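Local coordinates for protein putative NAD(P)H-flavin oxidoreductase (Neisseria meningitidis serogroup A / serotype 4A, PDB 6WT2) that binds FMN and probably acts as an NAD(P)H-dependent nitroreductase of the NfsB type, likely able to reduce chloramphenicol, at residues A[119-122]-A[123-126]; A[112-115]-A[116-119]. One frame throughout, in Å; residues are numbered along the deposited sequence.

Contact 1: residues A[119-122]-A[123-126]; sequences KSLA and RYQA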
ATOM      1  N   LYS A 119       4.565  -4.331 -28.547  1.00 27.01           N
ATOM      2  CA  LYS A 119       3.574  -3.262 -28.439  1.00 25.77           C
ATOM      3  C   LYS A 119       3.257  -2.936 -26.984  1.00 23.93           C
ATOM      4  O   LYS A 119       3.000  -1.770 -26.639  1.00 24.86           O
ATOM      5  CB  LYS A 119       2.306  -3.664 -29.193  1.00 34.04           C
ATOM      6  CG  LYS A 119       1.340  -2.518 -29.462  1.00 51.83           C
ATOM      7  CD  LYS A 119       0.337  -2.896 -30.554  1.00 60.60           C
ATOM      8  CE  LYS A 119      -0.663  -3.946 -30.075  1.00 60.46           C
ATOM      9  NZ  LYS A 119      -1.647  -3.401 -29.093  1.00 54.23           N
ATOM     10  N   SER A 120       3.236  -3.953 -26.123  1.00 23.66           N
ATOM     11  CA  SER A 120       3.053  -3.722 -24.691  1.00 26.32           C
ATOM     12  C   SER A 120       4.210  -2.922 -24.111  1.00 25.23           C
ATOM     13  O   SER A 120       4.003  -1.980 -23.336  1.00 26.28           O
ATOM     14  CB  SER A 120       2.926  -5.058 -23.954  1.00 28.80           C
ATOM     15  OG  SER A 120       1.699  -5.696 -24.258  1.00 35.65           O
ATOM     16  N   LEU A 121       5.441  -3.303 -24.454  1.00 23.67           N
ATOM     17  CA  LEU A 121       6.609  -2.607 -23.924  1.00 29.41           C
ATOM     18  C   LEU A 121       6.645  -1.153 -24.381  1.00 28.61           C
ATOM     19  O   LEU A 121       7.091  -0.277 -23.630  1.00 23.66           O
ATOM     20  CB  LEU A 121       7.895  -3.343 -24.333  1.00 28.60           C
ATOM     21  CG  LEU A 121       8.096  -4.742 -23.740  1.00 30.04           C
ATOM     22  CD1 LEU A 121       9.367  -5.409 -24.282  1.00 29.17           C
ATOM     23  CD2 LEU A 121       8.112  -4.690 -22.210  1.00 27.75           C
ATOM     24  N   ALA A 122       6.177  -0.877 -25.597  1.00 27.11           N
ATOM     25  CA  ALA A 122       6.046   0.505 -26.043  1.00 26.80           C
ATOM     26  C   ALA A 122       5.086   1.285 -25.152  1.00 28.35           C
ATOM     27  O   ALA A 122       5.356   2.441 -24.802  1.00 26.67           O
ATOM     28  CB  ALA A 122       5.579   0.554 -27.502  1.00 25.68           C
ATOM     29  N   ARG A 123       3.960   0.670 -24.771  1.00 25.14           N
ATOM     30  CA  ARG A 123       3.025   1.338 -23.865  1.00 28.56           C
ATOM     31  C   ARG A 123       3.631   1.524 -22.476  1.00 29.06           C
ATOM     32  O   ARG A 123       3.464   2.586 -21.859  1.00 22.03           O
ATOM     33  CB  ARG A 123       1.715   0.556 -23.777  1.00 28.57           C
ATOM     34  CG  ARG A 123       0.880   0.592 -25.049  1.00 30.49           C
ATOM     35  CD  ARG A 123      -0.528   0.065 -24.815  1.00 37.84           C
ATOM     36  NE  ARG A 123      -0.553  -1.385 -24.642  1.00 47.72           N
ATOM     37  CZ  ARG A 123      -0.612  -2.251 -25.653  1.00 52.94           C
ATOM     38  NH1 ARG A 123      -0.650  -1.805 -26.900  1.00 56.26           N
ATOM     39  NH2 ARG A 123      -0.624  -3.559 -25.422  1.00 49.10           N
ATOM     40  N   TYR A 124       4.334   0.504 -21.965  1.00 20.30           N
ATOM     41  CA  TYR A 124       5.003   0.651 -20.674  1.00 26.92           C
ATOM     42  C   TYR A 124       5.997   1.802 -20.705  1.00 22.50           C
ATOM     43  O   TYR A 124       6.121   2.549 -19.729  1.00 20.90           O
ATOM     44  CB  TYR A 124       5.746  -0.630 -20.289  1.00 22.50           C
ATOM     45  CG  TYR A 124       4.913  -1.842 -19.915  1.00 28.83           C
ATOM     46  CD1 TYR A 124       3.525  -1.819 -19.946  1.00 24.49           C
ATOM     47  CD2 TYR A 124       5.541  -3.017 -19.504  1.00 31.57           C
ATOM     48  CE1 TYR A 124       2.782  -2.950 -19.592  1.00 25.40           C
ATOM     49  CE2 TYR A 124       4.820  -4.133 -19.148  1.00 26.61           C
ATOM     50  CZ  TYR A 124       3.442  -4.104 -19.200  1.00 25.11           C
ATOM     51  OH  TYR A 124       2.746  -5.239 -18.834  1.00 26.68           O
ATOM     52  N   GLN A 125       6.744   1.936 -21.809  1.00 24.72           N
ATOM     53  CA  GLN A 125       7.727   3.008 -21.917  1.00 26.20           C
ATOM     54  C   GLN A 125       7.063   4.374 -21.824  1.00 22.69           C
ATOM     55  O   GLN A 125       7.545   5.262 -21.117  1.00 24.46           O
ATOM     56  CB  GLN A 125       8.506   2.897 -23.227  1.00 24.66           C
ATOM     57  CG  GLN A 125       9.304   4.153 -23.529  1.00 25.84           C
ATOM     58  CD  GLN A 125      10.389   3.939 -24.549  1.00 43.83           C
ATOM     59  OE1 GLN A 125      10.402   2.936 -25.258  1.00 42.55           O
ATOM     60  NE2 GLN A 125      11.319   4.884 -24.627  1.00 56.42           N
ATOM     61  N   ALA A 126       5.972   4.567 -22.567  1.00 25.93           N
ATOM     62  CA  ALA A 126       5.262   5.837 -22.547  1.00 28.58           C
ATOM     63  C   ALA A 126       4.692   6.115 -21.167  1.00 25.03           C
ATOM     64  O   ALA A 126       4.767   7.246 -20.670  1.00 25.18           O
ATOM     65  CB  ALA A 126       4.152   5.830 -23.596  1.00 25.89           C
TER
HETATM   66  O   HOH W   1       0.189  -6.269 -26.642  1.00 31.12           O

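Contact 2: residues A[112-115]-A[116-119]; sequences TEPD and AMAK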
ATOM      1  N   THR A 112       3.126 -13.060 -24.975  1.00 25.38           N
ATOM      2  CA  THR A 112       4.375 -13.715 -25.366  1.00 24.54           C
ATOM      3  C   THR A 112       4.654 -13.713 -26.854  1.00 30.98           C
ATOM      4  O   THR A 112       5.788 -14.023 -27.242  1.00 27.51           O
ATOM      5  CB  THR A 112       4.414 -15.172 -24.866  1.00 24.92           C
ATOM      6  OG1 THR A 112       3.333 -15.914 -25.445  1.00 28.32           O
ATOM      7  CG2 THR A 112       4.319 -15.220 -23.331  1.00 24.19           C
ATOM      8  N   GLU A 113       3.677 -13.416 -27.697  1.00 25.49           N
ATOM      9  CA  GLU A 113       3.946 -13.262 -29.121  1.00 26.26           C
ATOM     10  C   GLU A 113       4.817 -12.025 -29.325  1.00 26.03           C
ATOM     11  O   GLU A 113       4.520 -10.964 -28.759  1.00 27.37           O
ATOM     12  CB  GLU A 113       2.638 -13.152 -29.894  1.00 26.41           C
ATOM     13  CG  GLU A 113       2.793 -13.276 -31.405  1.00 34.34           C
ATOM     14  CD  GLU A 113       3.127 -11.953 -32.069  1.00 41.16           C
ATOM     15  OE1 GLU A 113       2.499 -10.930 -31.704  1.00 38.15           O
ATOM     16  OE2 GLU A 113       4.024 -11.935 -32.944  1.00 41.42           O
ATOM     17  N   PRO A 114       5.910 -12.127 -30.084  1.00 27.45           N
ATOM     18  CA  PRO A 114       6.883 -11.021 -30.115  1.00 27.59           C
ATOM     19  C   PRO A 114       6.303  -9.673 -30.529  1.00 34.89           C
ATOM     20  O   PRO A 114       6.641  -8.658 -29.916  1.00 25.58           O
ATOM     21  CB  PRO A 114       7.930 -11.528 -31.115  1.00 30.48           C
ATOM     22  CG  PRO A 114       7.894 -13.003 -30.937  1.00 34.69           C
ATOM     23  CD  PRO A 114       6.441 -13.341 -30.734  1.00 31.35           C
ATOM     24  N   ASP A 115       5.446  -9.624 -31.553  1.00 33.64           N
ATOM     25  CA  ASP A 115       4.845  -8.347 -31.921  1.00 34.10           C
ATOM     26  C   ASP A 115       3.946  -7.823 -30.810  1.00 25.37           C
ATOM     27  O   ASP A 115       3.956  -6.622 -30.513  1.00 26.14           O
ATOM     28  CB  ASP A 115       4.072  -8.486 -33.230  1.00 42.24           C
ATOM     29  CG  ASP A 115       4.944  -8.999 -34.361  1.00 55.70           C
ATOM     30  OD1 ASP A 115       6.151  -8.682 -34.364  1.00 58.77           O
ATOM     31  OD2 ASP A 115       4.429  -9.723 -35.241  1.00 60.26           O
ATOM     32  N   ALA A 116       3.176  -8.709 -30.168  1.00 25.43           N
ATOM     33  CA  ALA A 116       2.342  -8.282 -29.046  1.00 28.22           C
ATOM     34  C   ALA A 116       3.191  -7.762 -27.890  1.00 27.17           C
ATOM     35  O   ALA A 116       2.883  -6.716 -27.307  1.00 22.22           O
ATOM     36  CB  ALA A 116       1.447  -9.431 -28.574  1.00 23.04           C
HETATM   37  N   MSE A 117       4.264  -8.465 -27.555  1.00 23.23           N
HETATM   38  CA  MSE A 117       5.171  -8.030 -26.486  1.00 20.35           C
HETATM   39  C   MSE A 117       5.782  -6.684 -26.790  1.00 21.98           C
HETATM   40  O   MSE A 117       5.839  -5.804 -25.920  1.00 28.06           O
HETATM   41  CB  MSE A 117       6.300  -9.038 -26.270  1.00 19.77           C
HETATM   42  CG  MSE A 117       5.870 -10.287 -25.532  1.00 24.03           C
HETATM   43 SE   MSE A 117       7.411 -11.393 -25.087  0.52 33.44          SE
HETATM   44  CE  MSE A 117       8.221 -11.536 -26.839  1.00 40.59           C
ATOM     45  N   ALA A 118       6.244  -6.531 -28.030  1.00 21.15           N
ATOM     46  CA  ALA A 118       6.824  -5.262 -28.448  1.00 27.43           C
ATOM     47  C   ALA A 118       5.845  -4.110 -28.237  1.00 27.50           C
ATOM     48  O   ALA A 118       6.232  -3.031 -27.772  1.00 27.26           O
ATOM     49  CB  ALA A 118       7.256  -5.342 -29.915  1.00 23.58           C
ATOM     50  N   LYS A 119       4.565  -4.331 -28.547  1.00 27.01           N
ATOM     51  CA  LYS A 119       3.574  -3.262 -28.439  1.00 25.77           C
ATOM     52  C   LYS A 119       3.257  -2.936 -26.984  1.00 23.93           C
ATOM     53  O   LYS A 119       3.000  -1.770 -26.639  1.00 24.86           O
ATOM     54  CB  LYS A 119       2.306  -3.664 -29.193  1.00 34.04           C
ATOM     55  CG  LYS A 119       1.340  -2.518 -29.462  1.00 51.83           C
ATOM     56  CD  LYS A 119       0.337  -2.896 -30.554  1.00 60.60           C
ATOM     57  CE  LYS A 119      -0.663  -3.946 -30.075  1.00 60.46           C
ATOM     58  NZ  LYS A 119      -1.647  -3.401 -29.093  1.00 54.23           N
TER

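Contact 1: residues A[119-122]-A[123-126]
Arg123 folds back along the helix surface to lie against Lys119 and Ser120, the residues one turn earlier. Arg123 CB starts beside the backbone, 3.4 Å from Ser120 O. With CG anti to its own carbonyl carbon (chi1 -69°), the chain heads toward the start of the helix, and Arg123 CG passes 3.5 Å from Lys119 O. A bend at chi3 then lays the guanidinium over the preceding turn. Lys119 O and Ser120 CA sit over one and the same face of it, both displaced toward its rim. Arg123 NH1 ends beside the Lys119 side chain, 3.3 Å from Lys119 CG. Lys119 NZ lies 2.9 Å from Arg123 NH1; both are donors of like charge, so this is no hydrogen bond, and so close an approach makes the placement of the exposed lysine end doubtful. Lys119 CE lies at the guanidinium edge, in its plane. Arg123 NH2, on the Ser120 side, donates to a water. That water is also hydrogen-bonded to Ser120 OG, so it bridges the two side chains.

All this is set on a regular alpha helix, part of 114-131, with i to i+4 backbone bonds. One of them, from Tyr124 N to Ser120 O at 2.9 Å, is nearly straight at 164°. The Tyr124 ring turns back over the same turn, with Ser120 C over one face. The Tyr124 hydroxyl is hydrogen-bonded to Arg109, a residue of the FMN and nicotinic acid pockets, and the tyrosine side chain lies about 6 Å from the bound nicotinic acid. Leu106 and Met102 of helix 100-108 also pack on Tyr124. Leu121 CD2 reaches the ring obliquely, 4.1 Å from Tyr124 CD2.

Contact 2: residues A[112-115]-A[116-119]
Glu113 caps the first turn of helix 114-131 with its own carboxylate, reaching the amides of Asp115 and Ala116. It occupies the N-cap position. Glu113 OE1 accepts from Ala116 N at 2.8 Å, and Glu113 OE2 accepts from Asp115 N at 3.0 Å. Both N-H groups approach from above the carboxylate plane, 44° out of it for Ala116 N and 50° for Asp115 N. The bend at chi2 brings the carboxylate back over the helix start. Pro114, the first helical residue, has no N-H to satisfy. The next amide, Met117 N, is taken up by Glu113 O at 2.8 Å in a nearly straight bond (169°). From there the ordinary helical pattern runs on, with Ala118 N bonded to Pro114 O and Lys119 N to Asp115 O.

The Met117 side chain packs beside the cap. Met117 is a selenomethionine, and its bend at chi3 carries CE back toward the loop, where Met117 CE is a van der Waals neighbour of Thr112 O at 3.5 Å. Met117 CE also touches Pro114 CB at 4.3 Å. The same side chain also touches Leu106 and Lys107 of helix 100-108.

Glu113 thus gives both carboxylate oxygens and its carbonyl oxygen to three amides of the first turn. Its negative charge at the N-terminal end probably suits the helix dipole.

Both contacts lie on one helix, 114-131, and their centres are 10 Å apart. Contact 2 comes first along the chain and includes the helix start with the loop before it. Contact 1 follows directly and shares Lys119 with it. Ser120 OG makes a weak hydrogen bond to Ala116 O, which joins the two turns. Helix 100-108 packs beside both, with Leu106 touching side chains of each. Contact 2 is exposed at the surface, whereas contact 1 is partly buried and nearer the centre of the chain. From the capped outer end the helix approaches the bound ligands: the Lys119 side chain is about 12 Å from nicotinic acid, that of Tyr124 about 6 Å.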